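Local coordinates for protein AlyGC (Glaciecola chathamensis, PDB 5GKD) that cleaves the polysaccharide alginate as a lyase of polysaccharide lyase family 6, probably by calcium-assisted beta-elimination, at residues K143-T149 / R174-N180. Sequence-based numbering, arbitrary orientation.
Sequences KRNKGVT and RPILGSN. With PO4 (phosphate ion), chain H.
Arg174 reaches into the loop 143-149 and grips the Gly147 carbonyl oxygen end-on with both terminal nitrogens, NH1 to O at 2.9 Å and NH2 to O at 3.2 Å, the oxygen lying in the guanidinium plane. NH1 also donates to Thr149 OG1 (3.0 Å), which is tilted from that plane. Arg174 is extended from CG to NE, with chi1 at 172° setting CG opposite the backbone N, which carries the guanidinium into the loop. Arg174 NE donates to a water that also bonds Lys143 O and Pro175 O. With alanine instead, Gly147 O and Thr149 OG1 would probably lose these donors and a gap would open.

Lys143 runs alongside in the same direction, its CG over one guanidinium face, while NZ bonds Gly147 O from above the carbonyl plane (2.9 Å) and forms a salt bridge with Asp123, which may ease the nearness of two cations.

Van der Waals contacts add to this: Pro175 CG sits over a face of the Arg144 guanidinium, 3.7 Å from NE, and Leu177 CD2 packs 3.8 Å from Lys146 N. Arg144 NH1 is hydrogen-bonded to Asn113 OD1. Lys146 NZ makes a weak bond to Asn180 O.

The contact joins loops from successive turns of the parallel beta-helix of this Chondroitinase B-like domain, and it ends at Asn180, a ligand of the calcium site with Glu183, Glu212 and Glu214.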
loop_
_atom_site.group_PDB
_atom_site.type_symbol
_atom_site.label_atom_id
_atom_site.label_comp_id
_atom_site.label_asym_id
_atom_site.label_seq_id
_atom_site.Cartn_x
_atom_site.Cartn_y
_atom_site.Cartn_z
ATOM N N LYS A 143 10.818 -19.362 -3.740
ATOM C CA LYS A 143 11.053 -17.920 -3.810
ATOM C C LYS A 143 9.821 -17.224 -4.370
ATOM O O LYS A 143 9.390 -17.525 -5.484
ATOM C CB LYS A 143 12.282 -17.597 -4.653
ATOM C CG LYS A 143 12.647 -16.117 -4.638
ATOM C CD LYS A 143 14.015 -15.883 -5.281
ATOM C CE LYS A 143 14.603 -14.498 -4.920
ATOM N NZ LYS A 143 13.845 -13.312 -5.443
ATOM N N ARG A 144 9.245 -16.296 -3.599
ATOM C CA ARG A 144 7.975 -15.691 -3.978
ATOM C C ARG A 144 8.111 -14.275 -4.511
ATOM O O ARG A 144 7.143 -13.742 -5.058
ATOM C CB ARG A 144 6.992 -15.658 -2.799
ATOM C CG ARG A 144 7.203 -16.657 -1.708
ATOM C CD ARG A 144 6.863 -18.098 -2.064
ATOM N NE ARG A 144 5.458 -18.390 -2.146
ATOM C CZ ARG A 144 4.897 -19.536 -1.775
ATOM N NH1 ARG A 144 5.603 -20.524 -1.237
ATOM N NH2 ARG A 144 3.607 -19.674 -1.934
ATOM N N ASN A 145 9.270 -13.660 -4.371
ATOM C CA ASN A 145 9.423 -12.245 -4.639
ATOM C C ASN A 145 10.242 -12.033 -5.899
ATOM O O ASN A 145 10.902 -12.937 -6.403
ATOM C CB ASN A 145 10.096 -11.548 -3.459
ATOM C CG ASN A 145 11.518 -11.975 -3.284
ATOM O OD1 ASN A 145 11.817 -13.172 -3.279
ATOM N ND2 ASN A 145 12.424 -10.996 -3.154
ATOM N N LYS A 146 10.194 -10.808 -6.392
ATOM C CA LYS A 146 10.940 -10.437 -7.578
ATOM C C LYS A 146 12.444 -10.674 -7.404
ATOM O O LYS A 146 13.016 -10.504 -6.323
ATOM C CB LYS A 146 10.659 -8.976 -7.914
ATOM C CG LYS A 146 11.460 -8.449 -9.090
ATOM C CD LYS A 146 10.703 -7.442 -9.899
ATOM C CE LYS A 146 11.508 -6.983 -11.100
ATOM N NZ LYS A 146 10.625 -6.315 -12.099
ATOM N N GLY A 147 13.087 -11.062 -8.492
ATOM C CA GLY A 147 14.515 -11.310 -8.425
ATOM C C GLY A 147 14.748 -12.761 -8.791
ATOM O O GLY A 147 14.067 -13.674 -8.321
ATOM N N VAL A 148 15.737 -12.968 -9.662
ATOM C CA VAL A 148 16.115 -14.311 -10.068
ATOM C C VAL A 148 16.490 -15.126 -8.827
ATOM O O VAL A 148 16.945 -14.584 -7.811
ATOM C CB VAL A 148 17.263 -14.226 -11.094
ATOM C CG1 VAL A 148 18.509 -13.686 -10.458
ATOM C CG2 VAL A 148 17.537 -15.599 -11.761
ATOM N N THR A 149 16.211 -16.428 -8.870
ATOM C CA THR A 149 16.619 -17.273 -7.752
ATOM C C THR A 149 18.138 -17.381 -7.695
ATOM O O THR A 149 18.750 -17.201 -6.637
ATOM C CB THR A 149 15.967 -18.655 -7.857
ATOM O OG1 THR A 149 14.546 -18.498 -7.951
ATOM C CG2 THR A 149 16.284 -19.524 -6.628
ATOM N N ARG A 174 8.607 -22.788 -7.912
ATOM C CA ARG A 174 8.634 -21.341 -7.769
ATOM C C ARG A 174 7.326 -20.824 -8.339
ATOM O O ARG A 174 7.076 -20.996 -9.537
ATOM C CB ARG A 174 9.806 -20.679 -8.491
ATOM C CG ARG A 174 9.640 -19.171 -8.466
ATOM C CD ARG A 174 10.860 -18.381 -8.834
ATOM N NE ARG A 174 10.553 -16.966 -8.668
ATOM C CZ ARG A 174 11.445 -15.989 -8.635
ATOM N NH1 ARG A 174 12.736 -16.252 -8.766
ATOM N NH2 ARG A 174 11.030 -14.740 -8.460
ATOM N N PRO A 175 6.477 -20.195 -7.544
ATOM C CA PRO A 175 5.168 -19.784 -8.055
ATOM C C PRO A 175 5.303 -18.590 -8.989
ATOM O O PRO A 175 6.346 -17.940 -9.087
ATOM C CB PRO A 175 4.369 -19.445 -6.792
ATOM C CG PRO A 175 5.433 -19.064 -5.775
ATOM C CD PRO A 175 6.668 -19.864 -6.125
ATOM N N ILE A 176 4.213 -18.343 -9.717
ATOM C CA ILE A 176 4.138 -17.210 -10.627
ATOM C C ILE A 176 4.434 -15.923 -9.871
ATOM O O ILE A 176 3.915 -15.687 -8.774
ATOM C CB ILE A 176 2.750 -17.166 -11.281
ATOM C CG1 ILE A 176 2.519 -18.419 -12.134
ATOM C CG2 ILE A 176 2.568 -15.891 -12.091
ATOM C CD1 ILE A 176 1.053 -18.650 -12.508
ATOM N N LEU A 177 5.275 -15.079 -10.457
ATOM C CA LEU A 177 5.609 -13.807 -9.833
ATOM C C LEU A 177 4.529 -12.770 -10.095
ATOM O O LEU A 177 4.116 -12.046 -9.185
ATOM C CB LEU A 177 6.947 -13.306 -10.369
ATOM C CG LEU A 177 7.820 -12.301 -9.616
ATOM C CD1 LEU A 177 8.520 -11.345 -10.578
ATOM C CD2 LEU A 177 7.147 -11.573 -8.493
ATOM N N GLY A 178 4.080 -12.670 -11.336
ATOM C CA GLY A 178 3.170 -11.619 -11.722
ATOM C C GLY A 178 3.819 -10.433 -12.393
ATOM O O GLY A 178 3.200 -9.366 -12.460
ATOM N N SER A 179 5.038 -10.586 -12.882
ATOM C CA SER A 179 5.750 -9.578 -13.654
ATOM C C SER A 179 7.019 -10.224 -14.180
ATOM O O SER A 179 7.297 -11.397 -13.911
ATOM C CB SER A 179 6.089 -8.339 -12.827
ATOM O OG SER A 179 7.314 -8.495 -12.148
ATOM N N ASN A 180 7.799 -9.445 -14.915
ATOM C CA ASN A 180 9.150 -9.860 -15.245
ATOM C C ASN A 180 10.001 -9.962 -13.978
ATOM O O ASN A 180 9.690 -9.389 -12.937
ATOM C CB ASN A 180 9.783 -8.885 -16.238
ATOM C CG ASN A 180 10.950 -9.505 -17.009
ATOM O OD1 ASN A 180 11.719 -8.803 -17.658
ATOM N ND2 ASN A 180 11.070 -10.811 -16.948
HETATM P P PO4 H . 14.663 -10.255 -19.833
HETATM O O1 PO4 H . 15.432 -11.530 -20.059
HETATM O O2 PO4 H . 13.941 -10.417 -18.554
HETATM O O3 PO4 H . 13.686 -10.016 -21.015
HETATM O O4 PO4 H . 15.694 -9.177 -19.594
HETATM O O HOH W 1 8.022 -16.213 -7.736
HETATM O O HOH W 2 4.823 -15.403 -6.062
HETATM O O HOH W 3 8.291 -5.450 -11.926
#